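Local coordinates for protein vacuolar aminopeptidase 1 (Saccharomyces cerevisiae, PDB 5JGF) that removes amino acids, preferably neutral or hydrophobic ones, from the N-termini of peptides as a zinc-dependent vacuolar enzyme and is the major cargo of the cytoplasm-to-vacuole targeting pathway, at residues I16-K21 and Y26-F31; K21-Y26 and D239-Q244; S103-A108 and R113-P118; V153-L158 and L219-K224. All coordinates share one frame; numbering follows the deposited sequence.

Contact 1 of 4, residues I16-K21 and Y26-F31; sequences IDFIYK and YHVVSF
Phe-18 lays one corner of its ring over a face of the Phe-31 ring. Its CD1 stands 3.4 Å above the plane of the Phe-31 ring, offset toward the rim, and lies 3.5 Å from Phe-31 CD2. The two rings are tilted against each other by 48°, with centroids 4.8 Å apart, an oblique aromatic pair. Farther out, the rim of Phe-18 meets Val-28: CZ of Phe-18 is 3.8 Å from CG1 of Val-28, which sits at the ring edge near its plane, and the two side chains cross at about a right angle. With CG anti to the backbone N (chi1 156°), the Phe-18 ring swings off its own helix and toward helix 25-38. The elements joined are the two arms of a helical hairpin, helix 7-21 and helix 25-38, at the N-terminal end of the M18 peptidase chain. Their local axes approach to 9.9 Å and run at 130°, so the arms splay from the short turn between them. Phe-18 is also met by the rings of Phe-32 and Phe-268, while Arg-264 of helix 261-278 touches both Phe-18 and Val-28. Near the turn the contact thins to Lys-21 O, 4.5 Å from His-27 CD2. The side chain of Val-28 lies about 10 Å from that of His-91, a ligand of one zinc ion.

Contact 2 of 4, residues K21-Y26 and D239-Q244; sequences KNPTTY and DLFDVQ
The turn of the N-terminal helical hairpin abuts strand 233-242 of the six-stranded antiparallel sheet, and Pro-23 of the turn packs squarely on Phe-241 of the strand. Pro-23 CB sits 3.4 Å from the centroid of the Phe-241 ring and only 7° off its normal, a CH-pi contact over the centre of the face; CG of Pro-23 leans toward the far end of the ring, 3.5 Å from CZ of Phe-241. The ring is presented to the proline by a chi1 of 47°, which sets CG of Phe-241 between its backbone N and carbonyl carbon. Beside it, the methyl CG2 of Thr-24 rests 3.6 Å from Asp-239 OD1. A water donates to both Pro-23 O (2.9 Å from the water oxygen) and Asp-239 OD1, tying the buried carboxylate to the turn, while OD2 of Asp-239 forms a salt bridge with Lys-98. Pro-23 O has a second donor in Arg-264 of helix 261-278. Thr-24 occupies the N-cap position of helix 25-38, its OG1 hydrogen-bonded to His-27 ND1. The arrangement belongs to the junction between the zinc-bearing domain and the antiparallel-sheet domain of the two-domain M18 aminopeptidase fold.

Contact 3 of 4, residues S103-A108 and R113-P118; sequences SFKDTA and RIAVAP
Lys-105 lies in the long connection of the hairpin formed by strands 96-99 and 112-119, and its side chain runs along the start of strand 112-119, from CB to CE. Its CB lies 3.6 Å from Arg-113 O, and CG next passes 3.7 Å from Ala-115 N. CD then rests on the peptide link between Ile-114 and Ala-115, 3.6 Å from Ile-114 C. Bends of Lys-105 at chi3 (69°) and chi4 (70°) fold its outer chain back, and Lys-105 CE settles over one face of the Arg-113 guanidinium, 3.8 Å from Arg-113 NE. The ammonium NZ of Lys-105 ends 4.4 Å from Arg-113 NH2, two like charges close together, whose repulsion the waters around the guanidinium probably soften. Ala-108 CB adds a methyl contact to the same arginine, 3.6 Å from its NH2. At the inner end the backbones join directly: Ala-115 N donates to Ser-103 O over 2.8 Å, nearly straight at 175°. Beyond that bond, waters do the linking, one between Lys-105 N and Arg-113 O, another between Lys-105 O and Arg-113 N. Arg-113 NH1 reaches Asn-352 of a neighbouring subunit, so this end of the hairpin lies at an interface of the dodecamer. Two further waters lie in the guanidinium plane at its edge and connect it to Asp-106 O, one taking the hydrogen of Arg-113 NE at 2.8 Å and the other that of NH2.

Contact 4 of 4, residues V153-L158 and L219-K224; sequences VDSTPL and LRYVAK
Ser-155 OG is gripped twice: it donates to Leu-158 O at 2.8 Å, nearly along the C=O axis, and accepts from the backbone N of Ile-134 on strand 132-140. These bonds hold the hydroxyl, while CB of Ser-155 points toward the helix and meets Tyr-221. The phenol oxygen OH of Tyr-221 comes 3.1 Å from Ser-155 CB, a tight approach in the plane of the ring and at its edge. A chi1 of -179° turns the Tyr-221 ring away from its backbone N and out from helix 216-226 into the bend after strand 149-154. From the other end of the bend Leu-158 brings CD2 to 3.6 Å from Tyr-221 OH, obliquely to the ring. The bend itself is shaped by a cis peptide before Pro-157 and an Asx turn, in which Asp-154 OD2 accepts from both N and OG1 of Thr-156. At the next helix residue, Val-222 O lies 3.8 Å from Val-153 CG1 of the strand, and both valines also touch Leu-138. On a neighbouring subunit, Ile-251 packs on Tyr-221 and Gly-250 on Leu-158. This is a helix packed against the edge strand of an antiparallel sheet; helix 216-226 leads into strand 233-242 of that sheet.

Overall arrangement
Contacts 2 and 4 are buried, contacts 1 and 3 partly so. Contacts 1 and 2 lie nearer the centre of the chain and share helix 25-38: one closes the helical hairpin on itself, the other presses its turn against the antiparallel sheet. Contacts 3 and 4 sit farther out on that sheet, and both touch the same neighbouring subunit. Contact 2 touches each of the others, and contact 1 also reaches contact 4 through His-27. Aromatic and CH-pi packing prevails in contacts 1 and 2, and bridging water accompanies it in contact 2; contact 3 is water-laced and charged; contact 4 meets its helix through a tyrosine and aliphatic side chains, its polar bonds kept on the strand side.

Contact 1 of 4, residues I16-K21 and Y26-F31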
loop_
_atom_site.group_PDB
_atom_site.type_symbol
_atom_site.label_atom_id
_atom_site.label_comp_id
_atom_site.label_asym_id
_atom_site.label_seq_id
_atom_site.Cartn_x
_atom_site.Cartn_y
_atom_site.Cartn_z
ATOM N N ILE D 16 39.785 30.712 15.748
ATOM C CA ILE D 16 38.432 31.155 16.081
ATOM C C ILE D 16 38.222 32.602 15.632
ATOM O O ILE D 16 37.191 32.937 15.040
ATOM C CB ILE D 16 38.164 31.019 17.601
ATOM C CG1 ILE D 16 37.986 29.537 17.957
ATOM C CG2 ILE D 16 36.938 31.840 18.004
ATOM C CD1 ILE D 16 37.862 29.264 19.444
ATOM N N ASP D 17 39.204 33.458 15.903
ATOM C CA ASP D 17 39.108 34.858 15.500
ATOM C C ASP D 17 39.063 34.982 13.977
ATOM O O ASP D 17 38.309 35.787 13.436
ATOM C CB ASP D 17 40.289 35.663 16.052
ATOM C CG ASP D 17 40.282 35.743 17.566
ATOM O OD1 ASP D 17 39.196 35.576 18.165
ATOM O OD2 ASP D 17 41.358 35.987 18.158
ATOM N N PHE D 18 39.870 34.174 13.296
ATOM C CA PHE D 18 39.925 34.165 11.836
ATOM C C PHE D 18 38.548 33.840 11.258
ATOM O O PHE D 18 38.053 34.535 10.370
ATOM C CB PHE D 18 40.967 33.130 11.378
ATOM C CG PHE D 18 40.749 32.597 9.984
ATOM C CD1 PHE D 18 40.932 33.407 8.869
ATOM C CD2 PHE D 18 40.397 31.263 9.792
ATOM C CE1 PHE D 18 40.770 32.894 7.576
ATOM C CE2 PHE D 18 40.233 30.740 8.510
ATOM C CZ PHE D 18 40.421 31.555 7.398
ATOM N N ILE D 19 37.926 32.785 11.774
ATOM C CA ILE D 19 36.609 32.378 11.299
ATOM C C ILE D 19 35.570 33.467 11.549
ATOM O O ILE D 19 34.757 33.776 10.678
ATOM C CB ILE D 19 36.157 31.071 11.998
ATOM C CG1 ILE D 19 37.007 29.895 11.502
ATOM C CG2 ILE D 19 34.664 30.831 11.763
ATOM C CD1 ILE D 19 36.797 29.544 10.031
ATOM N N TYR D 20 35.613 34.050 12.743
ATOM C CA TYR D 20 34.676 35.093 13.149
ATOM C C TYR D 20 34.836 36.407 12.381
ATOM O O TYR D 20 33.850 37.046 12.015
ATOM C CB TYR D 20 34.834 35.355 14.651
ATOM C CG TYR D 20 33.848 36.342 15.236
ATOM C CD1 TYR D 20 32.478 36.068 15.249
ATOM C CD2 TYR D 20 34.287 37.535 15.810
ATOM C CE1 TYR D 20 31.571 36.955 15.823
ATOM C CE2 TYR D 20 33.387 38.432 16.386
ATOM C CZ TYR D 20 32.034 38.135 16.390
ATOM O OH TYR D 20 31.145 39.011 16.971
ATOM N N LYS D 21 36.077 36.807 12.128
ATOM C CA LYS D 21 36.326 38.065 11.430
ATOM C C LYS D 21 36.297 37.995 9.909
ATOM O O LYS D 21 36.315 39.028 9.247
ATOM C CB LYS D 21 37.666 38.650 11.888
ATOM C CG LYS D 21 37.674 39.077 13.347
ATOM C CD LYS D 21 39.061 39.514 13.794
ATOM C CE LYS D 21 39.052 39.988 15.242
ATOM N NZ LYS D 21 40.422 40.341 15.714
ATOM N N TYR D 26 35.283 35.794 0.285
ATOM C CA TYR D 26 36.002 37.026 -0.041
ATOM C C TYR D 26 36.869 37.494 1.123
ATOM O O TYR D 26 38.025 37.874 0.922
ATOM C CB TYR D 26 35.022 38.143 -0.404
ATOM C CG TYR D 26 34.274 37.909 -1.694
ATOM C CD1 TYR D 26 34.935 37.933 -2.922
ATOM C CD2 TYR D 26 32.902 37.665 -1.687
ATOM C CE1 TYR D 26 34.246 37.723 -4.116
ATOM C CE2 TYR D 26 32.204 37.452 -2.873
ATOM C CZ TYR D 26 32.879 37.482 -4.080
ATOM O OH TYR D 26 32.190 37.264 -5.253
ATOM N N HIS D 27 36.314 37.476 2.336
ATOM C CA HIS D 27 37.067 37.908 3.518
ATOM C C HIS D 27 38.235 36.975 3.787
ATOM O O HIS D 27 39.330 37.423 4.125
ATOM C CB HIS D 27 36.184 37.945 4.777
ATOM C CG HIS D 27 35.122 38.999 4.751
ATOM N ND1 HIS D 27 33.852 38.765 4.270
ATOM C CD2 HIS D 27 35.144 40.296 5.140
ATOM C CE1 HIS D 27 33.137 39.872 4.363
ATOM N NE2 HIS D 27 33.898 40.817 4.888
ATOM N N VAL D 28 37.995 35.674 3.650
ATOM C CA VAL D 28 39.030 34.671 3.888
ATOM C C VAL D 28 40.238 34.865 2.976
ATOM O O VAL D 28 41.382 34.831 3.429
ATOM C CB VAL D 28 38.467 33.243 3.702
ATOM C CG1 VAL D 28 39.595 32.217 3.754
ATOM C CG2 VAL D 28 37.447 32.948 4.799
ATOM N N VAL D 29 39.977 35.055 1.689
ATOM C CA VAL D 29 41.048 35.279 0.728
ATOM C C VAL D 29 41.773 36.584 1.053
ATOM O O VAL D 29 43.001 36.636 1.020
ATOM C CB VAL D 29 40.494 35.326 -0.711
ATOM C CG1 VAL D 29 41.571 35.813 -1.672
ATOM C CG2 VAL D 29 40.010 33.938 -1.125
ATOM N N SER D 30 41.011 37.624 1.389
ATOM C CA SER D 30 41.572 38.929 1.726
ATOM C C SER D 30 42.447 38.791 2.949
ATOM O O SER D 30 43.497 39.412 3.029
ATOM C CB SER D 30 40.446 39.926 2.002
ATOM O OG SER D 30 40.952 41.229 2.186
ATOM N N PHE D 31 41.998 37.992 3.912
ATOM C CA PHE D 31 42.754 37.749 5.142
ATOM C C PHE D 31 44.118 37.134 4.845
ATOM O O PHE D 31 45.140 37.568 5.381
ATOM C CB PHE D 31 41.976 36.791 6.056
ATOM C CG PHE D 31 42.771 36.285 7.233
ATOM C CD1 PHE D 31 42.839 37.016 8.417
ATOM C CD2 PHE D 31 43.457 35.075 7.153
ATOM C CE1 PHE D 31 43.581 36.541 9.508
ATOM C CE2 PHE D 31 44.200 34.596 8.236
ATOM C CZ PHE D 31 44.260 35.331 9.415
#

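Contact 2 of 4, residues K21-Y26 and D239-Q244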
loop_
_atom_site.group_PDB
_atom_site.type_symbol
_atom_site.label_atom_id
_atom_site.label_comp_id
_atom_site.label_asym_id
_atom_site.label_seq_id
_atom_site.Cartn_x
_atom_site.Cartn_y
_atom_site.Cartn_z
ATOM N N LYS D 21 36.077 36.807 12.128
ATOM C CA LYS D 21 36.326 38.065 11.430
ATOM C C LYS D 21 36.297 37.995 9.909
ATOM O O LYS D 21 36.315 39.028 9.247
ATOM C CB LYS D 21 37.666 38.650 11.888
ATOM C CG LYS D 21 37.674 39.077 13.347
ATOM C CD LYS D 21 39.061 39.514 13.794
ATOM C CE LYS D 21 39.052 39.988 15.242
ATOM N NZ LYS D 21 40.422 40.341 15.714
ATOM N N ASN D 22 36.239 36.788 9.354
ATOM C CA ASN D 22 36.227 36.613 7.901
ATOM C C ASN D 22 35.159 35.586 7.520
ATOM O O ASN D 22 35.466 34.472 7.105
ATOM C CB ASN D 22 37.611 36.149 7.453
ATOM C CG ASN D 22 38.702 37.103 7.895
ATOM O OD1 ASN D 22 38.917 38.142 7.275
ATOM N ND2 ASN D 22 39.375 36.770 8.995
ATOM N N PRO D 23 33.883 35.974 7.636
ATOM C CA PRO D 23 32.719 35.133 7.339
ATOM C C PRO D 23 32.510 34.618 5.921
ATOM O O PRO D 23 32.004 33.510 5.742
ATOM C CB PRO D 23 31.554 35.995 7.815
ATOM C CG PRO D 23 32.033 37.380 7.492
ATOM C CD PRO D 23 33.460 37.342 7.988
ATOM N N THR D 24 32.876 35.409 4.915
ATOM C CA THR D 24 32.685 34.978 3.532
ATOM C C THR D 24 33.998 34.589 2.859
ATOM O O THR D 24 35.082 34.907 3.350
ATOM C CB THR D 24 32.027 36.082 2.684
ATOM O OG1 THR D 24 32.990 37.106 2.398
ATOM C CG2 THR D 24 30.848 36.698 3.437
ATOM N N THR D 25 33.892 33.895 1.732
ATOM C CA THR D 25 35.077 33.473 0.996
ATOM C C THR D 25 35.935 34.695 0.653
ATOM O O THR D 25 37.165 34.646 0.734
ATOM C CB THR D 25 34.681 32.730 -0.292
ATOM O OG1 THR D 25 33.793 31.653 0.040
ATOM C CG2 THR D 25 35.915 32.155 -0.981
ATOM N N TYR D 26 35.283 35.794 0.285
ATOM C CA TYR D 26 36.002 37.026 -0.041
ATOM C C TYR D 26 36.869 37.494 1.123
ATOM O O TYR D 26 38.025 37.874 0.922
ATOM C CB TYR D 26 35.022 38.143 -0.404
ATOM C CG TYR D 26 34.274 37.909 -1.694
ATOM C CD1 TYR D 26 34.935 37.933 -2.922
ATOM C CD2 TYR D 26 32.902 37.665 -1.687
ATOM C CE1 TYR D 26 34.246 37.723 -4.116
ATOM C CE2 TYR D 26 32.204 37.452 -2.873
ATOM C CZ TYR D 26 32.879 37.482 -4.080
ATOM O OH TYR D 26 32.190 37.264 -5.253
ATOM N N ASP D 239 26.433 37.034 1.420
ATOM C CA ASP D 239 26.068 35.787 2.092
ATOM C C ASP D 239 25.332 36.129 3.376
ATOM O O ASP D 239 25.406 37.255 3.873
ATOM C CB ASP D 239 27.290 35.004 2.594
ATOM C CG ASP D 239 28.198 34.505 1.504
ATOM O OD1 ASP D 239 29.199 33.862 1.879
ATOM O OD2 ASP D 239 27.935 34.732 0.310
ATOM N N LEU D 240 24.646 35.126 3.913
ATOM C CA LEU D 240 24.003 35.222 5.213
ATOM C C LEU D 240 24.768 34.116 5.927
ATOM O O LEU D 240 24.940 33.025 5.376
ATOM C CB LEU D 240 22.515 34.884 5.158
ATOM C CG LEU D 240 21.590 35.965 4.607
ATOM C CD1 LEU D 240 20.151 35.561 4.917
ATOM C CD2 LEU D 240 21.904 37.320 5.254
ATOM N N PHE D 241 25.245 34.392 7.135
ATOM C CA PHE D 241 26.030 33.410 7.874
ATOM C C PHE D 241 25.813 33.539 9.374
ATOM O O PHE D 241 25.347 34.569 9.853
ATOM C CB PHE D 241 27.508 33.632 7.554
ATOM C CG PHE D 241 27.921 35.074 7.644
ATOM C CD1 PHE D 241 28.144 35.673 8.882
ATOM C CD2 PHE D 241 28.020 35.851 6.495
ATOM C CE1 PHE D 241 28.459 37.034 8.974
ATOM C CE2 PHE D 241 28.334 37.212 6.573
ATOM C CZ PHE D 241 28.553 37.804 7.815
ATOM N N ASP D 242 26.166 32.486 10.108
ATOM C CA ASP D 242 26.021 32.466 11.562
ATOM C C ASP D 242 27.043 33.425 12.176
ATOM O O ASP D 242 28.238 33.320 11.896
ATOM C CB ASP D 242 26.276 31.049 12.096
ATOM C CG ASP D 242 25.815 30.866 13.532
ATOM O OD1 ASP D 242 25.732 31.866 14.275
ATOM O OD2 ASP D 242 25.546 29.714 13.924
ATOM N N VAL D 243 26.577 34.354 13.009
ATOM C CA VAL D 243 27.476 35.310 13.650
ATOM C C VAL D 243 27.936 34.867 15.033
ATOM O O VAL D 243 28.605 35.629 15.729
ATOM C CB VAL D 243 26.828 36.709 13.803
ATOM C CG1 VAL D 243 26.565 37.313 12.442
ATOM C CG2 VAL D 243 25.545 36.606 14.610
ATOM N N GLN D 244 27.581 33.653 15.448
ATOM C CA GLN D 244 28.013 33.192 16.765
ATOM C C GLN D 244 29.498 32.847 16.726
ATOM O O GLN D 244 29.925 31.948 16.002
ATOM C CB GLN D 244 27.212 31.970 17.223
ATOM C CG GLN D 244 27.629 31.475 18.614
ATOM C CD GLN D 244 26.820 30.280 19.089
ATOM O OE1 GLN D 244 26.318 29.496 18.284
ATOM N NE2 GLN D 244 26.710 30.123 20.406
HETATM O O HOH W 1 29.574 32.491 4.640
HETATM O O HOH W 2 31.279 32.873 1.058
#

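Contact 3 of 4, residues S103-A108 and R113-P118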
loop_
_atom_site.group_PDB
_atom_site.type_symbol
_atom_site.label_atom_id
_atom_site.label_comp_id
_atom_site.label_asym_id
_atom_site.label_seq_id
_atom_site.Cartn_x
_atom_site.Cartn_y
_atom_site.Cartn_z
ATOM N N SER D 103 16.810 40.424 -4.220
ATOM C CA SER D 103 16.429 39.913 -2.906
ATOM C C SER D 103 15.152 40.561 -2.402
ATOM O O SER D 103 14.618 40.166 -1.367
ATOM C CB SER D 103 17.543 40.166 -1.889
ATOM O OG SER D 103 17.601 41.538 -1.532
ATOM N N PHE D 104 14.664 41.552 -3.139
ATOM C CA PHE D 104 13.461 42.268 -2.737
ATOM C C PHE D 104 12.218 41.400 -2.596
ATOM O O PHE D 104 11.929 40.554 -3.440
ATOM C CB PHE D 104 13.179 43.415 -3.719
ATOM C CG PHE D 104 12.031 44.298 -3.305
ATOM C CD1 PHE D 104 10.715 43.890 -3.496
ATOM C CD2 PHE D 104 12.270 45.522 -2.688
ATOM C CE1 PHE D 104 9.650 44.689 -3.076
ATOM C CE2 PHE D 104 11.214 46.329 -2.265
ATOM C CZ PHE D 104 9.900 45.910 -2.460
ATOM N N LYS D 105 11.488 41.623 -1.508
ATOM C CA LYS D 105 10.239 40.917 -1.239
ATOM C C LYS D 105 9.285 41.934 -0.627
ATOM O O LYS D 105 9.702 42.776 0.168
ATOM C CB LYS D 105 10.438 39.773 -0.239
ATOM C CG LYS D 105 11.281 38.613 -0.735
ATOM C CD LYS D 105 11.332 37.503 0.305
ATOM C CE LYS D 105 9.984 36.808 0.468
ATOM N NZ LYS D 105 9.616 35.986 -0.721
ATOM N N ASP D 106 8.011 41.871 -1.004
ATOM C CA ASP D 106 7.033 42.790 -0.437
ATOM C C ASP D 106 6.913 42.420 1.032
ATOM O O ASP D 106 7.155 41.270 1.402
ATOM C CB ASP D 106 5.661 42.620 -1.097
ATOM C CG ASP D 106 5.691 42.879 -2.586
ATOM O OD1 ASP D 106 6.284 43.893 -3.002
ATOM O OD2 ASP D 106 5.108 42.071 -3.338
ATOM N N THR D 107 6.556 43.382 1.876
ATOM C CA THR D 107 6.394 43.066 3.287
ATOM C C THR D 107 5.201 42.123 3.383
ATOM O O THR D 107 4.297 42.169 2.546
ATOM C CB THR D 107 6.127 44.324 4.143
ATOM O OG1 THR D 107 5.086 45.102 3.541
ATOM C CG2 THR D 107 7.389 45.163 4.271
ATOM N N ALA D 108 5.220 41.257 4.388
ATOM C CA ALA D 108 4.150 40.291 4.602
ATOM C C ALA D 108 3.582 40.562 5.986
ATOM O O ALA D 108 4.218 40.254 6.997
ATOM C CB ALA D 108 4.702 38.874 4.518
ATOM N N ARG D 113 11.366 40.660 4.696
ATOM C CA ARG D 113 12.097 39.428 4.413
ATOM C C ARG D 113 12.968 39.654 3.182
ATOM O O ARG D 113 12.740 40.596 2.427
ATOM C CB ARG D 113 11.122 38.280 4.122
ATOM C CG ARG D 113 10.243 37.876 5.304
ATOM C CD ARG D 113 9.324 36.722 4.933
ATOM N NE ARG D 113 8.350 37.100 3.910
ATOM C CZ ARG D 113 7.497 36.254 3.342
ATOM N NH1 ARG D 113 7.496 34.974 3.697
ATOM N NH2 ARG D 113 6.645 36.684 2.419
ATOM N N ILE D 114 13.973 38.806 2.992
ATOM C CA ILE D 114 14.829 38.916 1.817
ATOM C C ILE D 114 14.865 37.572 1.104
ATOM O O ILE D 114 14.921 36.522 1.742
ATOM C CB ILE D 114 16.282 39.334 2.167
ATOM C CG1 ILE D 114 16.850 38.425 3.256
ATOM C CG2 ILE D 114 16.310 40.799 2.593
ATOM C CD1 ILE D 114 18.331 38.661 3.530
ATOM N N ALA D 115 14.816 37.616 -0.221
ATOM C CA ALA D 115 14.850 36.401 -1.025
ATOM C C ALA D 115 16.293 35.911 -1.103
ATOM O O ALA D 115 17.197 36.671 -1.455
ATOM C CB ALA D 115 14.309 36.686 -2.417
ATOM N N VAL D 116 16.503 34.642 -0.768
ATOM C CA VAL D 116 17.839 34.058 -0.774
ATOM C C VAL D 116 17.833 32.661 -1.380
ATOM O O VAL D 116 16.773 32.080 -1.618
ATOM C CB VAL D 116 18.411 33.959 0.663
ATOM C CG1 VAL D 116 18.460 35.341 1.304
ATOM C CG2 VAL D 116 17.547 33.023 1.506
ATOM N N ALA D 117 19.026 32.124 -1.614
ATOM C CA ALA D 117 19.172 30.790 -2.185
ATOM C C ALA D 117 20.281 30.050 -1.445
ATOM O O ALA D 117 21.222 30.664 -0.938
ATOM C CB ALA D 117 19.506 30.887 -3.669
ATOM N N PRO D 118 20.184 28.717 -1.370
ATOM C CA PRO D 118 21.216 27.951 -0.671
ATOM C C PRO D 118 22.459 27.737 -1.530
ATOM O O PRO D 118 22.361 27.543 -2.739
ATOM C CB PRO D 118 20.510 26.635 -0.371
ATOM C CG PRO D 118 19.678 26.439 -1.615
ATOM C CD PRO D 118 19.118 27.832 -1.881
HETATM O O HOH W 3 13.268 42.703 0.802
HETATM O O HOH W 4 10.183 42.648 2.917
HETATM O O HOH W 5 8.220 39.856 3.579
HETATM O O HOH W 6 6.469 38.951 0.649
#

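Contact 4 of 4, residues V153-L158 and L219-K224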
loop_
_atom_site.group_PDB
_atom_site.type_symbol
_atom_site.label_atom_id
_atom_site.label_comp_id
_atom_site.label_asym_id
_atom_site.label_seq_id
_atom_site.Cartn_x
_atom_site.Cartn_y
_atom_site.Cartn_z
ATOM N N VAL D 153 31.978 44.037 2.967
ATOM C CA VAL D 153 31.188 44.479 4.110
ATOM C C VAL D 153 30.865 43.292 5.012
ATOM O O VAL D 153 30.920 42.141 4.580
ATOM C CB VAL D 153 29.886 45.172 3.656
ATOM C CG1 VAL D 153 30.225 46.465 2.918
ATOM C CG2 VAL D 153 29.084 44.243 2.751
ATOM N N ASP D 154 30.531 43.579 6.265
ATOM C CA ASP D 154 30.239 42.538 7.242
ATOM C C ASP D 154 29.448 43.163 8.388
ATOM O O ASP D 154 29.930 44.085 9.046
ATOM C CB ASP D 154 31.564 41.966 7.751
ATOM C CG ASP D 154 31.385 40.917 8.823
ATOM O OD1 ASP D 154 32.407 40.520 9.427
ATOM O OD2 ASP D 154 30.240 40.483 9.061
ATOM N N SER D 155 28.240 42.665 8.633
ATOM C CA SER D 155 27.394 43.215 9.692
ATOM C C SER D 155 27.784 42.773 11.098
ATOM O O SER D 155 27.366 43.387 12.079
ATOM C CB SER D 155 25.924 42.849 9.446
ATOM O OG SER D 155 25.688 41.473 9.697
ATOM N N THR D 156 28.571 41.704 11.196
ATOM C CA THR D 156 28.997 41.181 12.493
ATOM C C THR D 156 29.402 42.323 13.425
ATOM O O THR D 156 30.141 43.220 13.025
ATOM C CB THR D 156 30.194 40.227 12.327
ATOM O OG1 THR D 156 29.861 39.210 11.372
ATOM C CG2 THR D 156 30.549 39.570 13.656
ATOM N N PRO D 157 28.957 42.289 14.693
ATOM C CA PRO D 157 28.129 41.286 15.372
ATOM C C PRO D 157 26.615 41.378 15.174
ATOM O O PRO D 157 25.872 40.580 15.743
ATOM C CB PRO D 157 28.504 41.487 16.829
ATOM C CG PRO D 157 28.577 42.991 16.903
ATOM C CD PRO D 157 29.372 43.340 15.647
ATOM N N LEU D 158 26.146 42.336 14.387
ATOM C CA LEU D 158 24.708 42.474 14.189
ATOM C C LEU D 158 24.088 41.376 13.330
ATOM O O LEU D 158 24.451 41.211 12.165
ATOM C CB LEU D 158 24.370 43.833 13.556
ATOM C CG LEU D 158 22.879 44.045 13.243
ATOM C CD1 LEU D 158 22.083 44.101 14.544
ATOM C CD2 LEU D 158 22.682 45.327 12.452
ATOM N N LEU D 219 20.019 48.478 0.961
ATOM C CA LEU D 219 20.975 49.224 0.145
ATOM C C LEU D 219 21.671 50.305 0.974
ATOM O O LEU D 219 22.888 50.470 0.894
ATOM C CB LEU D 219 20.272 49.856 -1.065
ATOM C CG LEU D 219 19.747 48.867 -2.117
ATOM C CD1 LEU D 219 19.056 49.614 -3.249
ATOM C CD2 LEU D 219 20.915 48.043 -2.656
ATOM N N ARG D 220 20.899 51.035 1.774
ATOM C CA ARG D 220 21.463 52.090 2.617
ATOM C C ARG D 220 22.417 51.504 3.649
ATOM O O ARG D 220 23.478 52.069 3.927
ATOM C CB ARG D 220 20.349 52.854 3.337
ATOM C CG ARG D 220 19.506 53.734 2.428
ATOM C CD ARG D 220 18.265 54.235 3.152
ATOM N NE ARG D 220 17.498 55.171 2.337
ATOM C CZ ARG D 220 16.241 55.524 2.584
ATOM N NH1 ARG D 220 15.596 55.019 3.629
ATOM N NH2 ARG D 220 15.627 56.385 1.784
ATOM N N TYR D 221 22.038 50.359 4.208
ATOM C CA TYR D 221 22.853 49.704 5.220
ATOM C C TYR D 221 24.221 49.252 4.705
ATOM O O TYR D 221 25.245 49.562 5.317
ATOM C CB TYR D 221 22.091 48.513 5.816
ATOM C CG TYR D 221 22.861 47.784 6.895
ATOM C CD1 TYR D 221 23.410 46.524 6.657
ATOM C CD2 TYR D 221 23.077 48.373 8.139
ATOM C CE1 TYR D 221 24.161 45.871 7.631
ATOM C CE2 TYR D 221 23.828 47.731 9.119
ATOM C CZ TYR D 221 24.369 46.483 8.858
ATOM O OH TYR D 221 25.135 45.864 9.815
ATOM N N VAL D 222 24.254 48.531 3.588
ATOM C CA VAL D 222 25.534 48.065 3.058
ATOM C C VAL D 222 26.372 49.207 2.486
ATOM O O VAL D 222 27.598 49.130 2.468
ATOM C CB VAL D 222 25.348 46.967 1.982
ATOM C CG1 VAL D 222 24.656 45.754 2.599
ATOM C CG2 VAL D 222 24.552 47.499 0.813
ATOM N N ALA D 223 25.712 50.265 2.024
ATOM C CA ALA D 223 26.425 51.420 1.487
ATOM C C ALA D 223 27.137 52.087 2.659
ATOM O O ALA D 223 28.294 52.493 2.551
ATOM C CB ALA D 223 25.446 52.393 0.840
ATOM N N LYS D 224 26.438 52.183 3.784
ATOM C CA LYS D 224 27.001 52.779 4.991
ATOM C C LYS D 224 28.203 51.968 5.479
ATOM O O LYS D 224 29.235 52.532 5.845
ATOM C CB LYS D 224 25.940 52.841 6.093
ATOM C CG LYS D 224 26.456 53.387 7.417
ATOM C CD LYS D 224 25.390 53.308 8.507
ATOM C CE LYS D 224 25.958 53.760 9.844
ATOM N NZ LYS D 224 24.970 53.660 10.959
#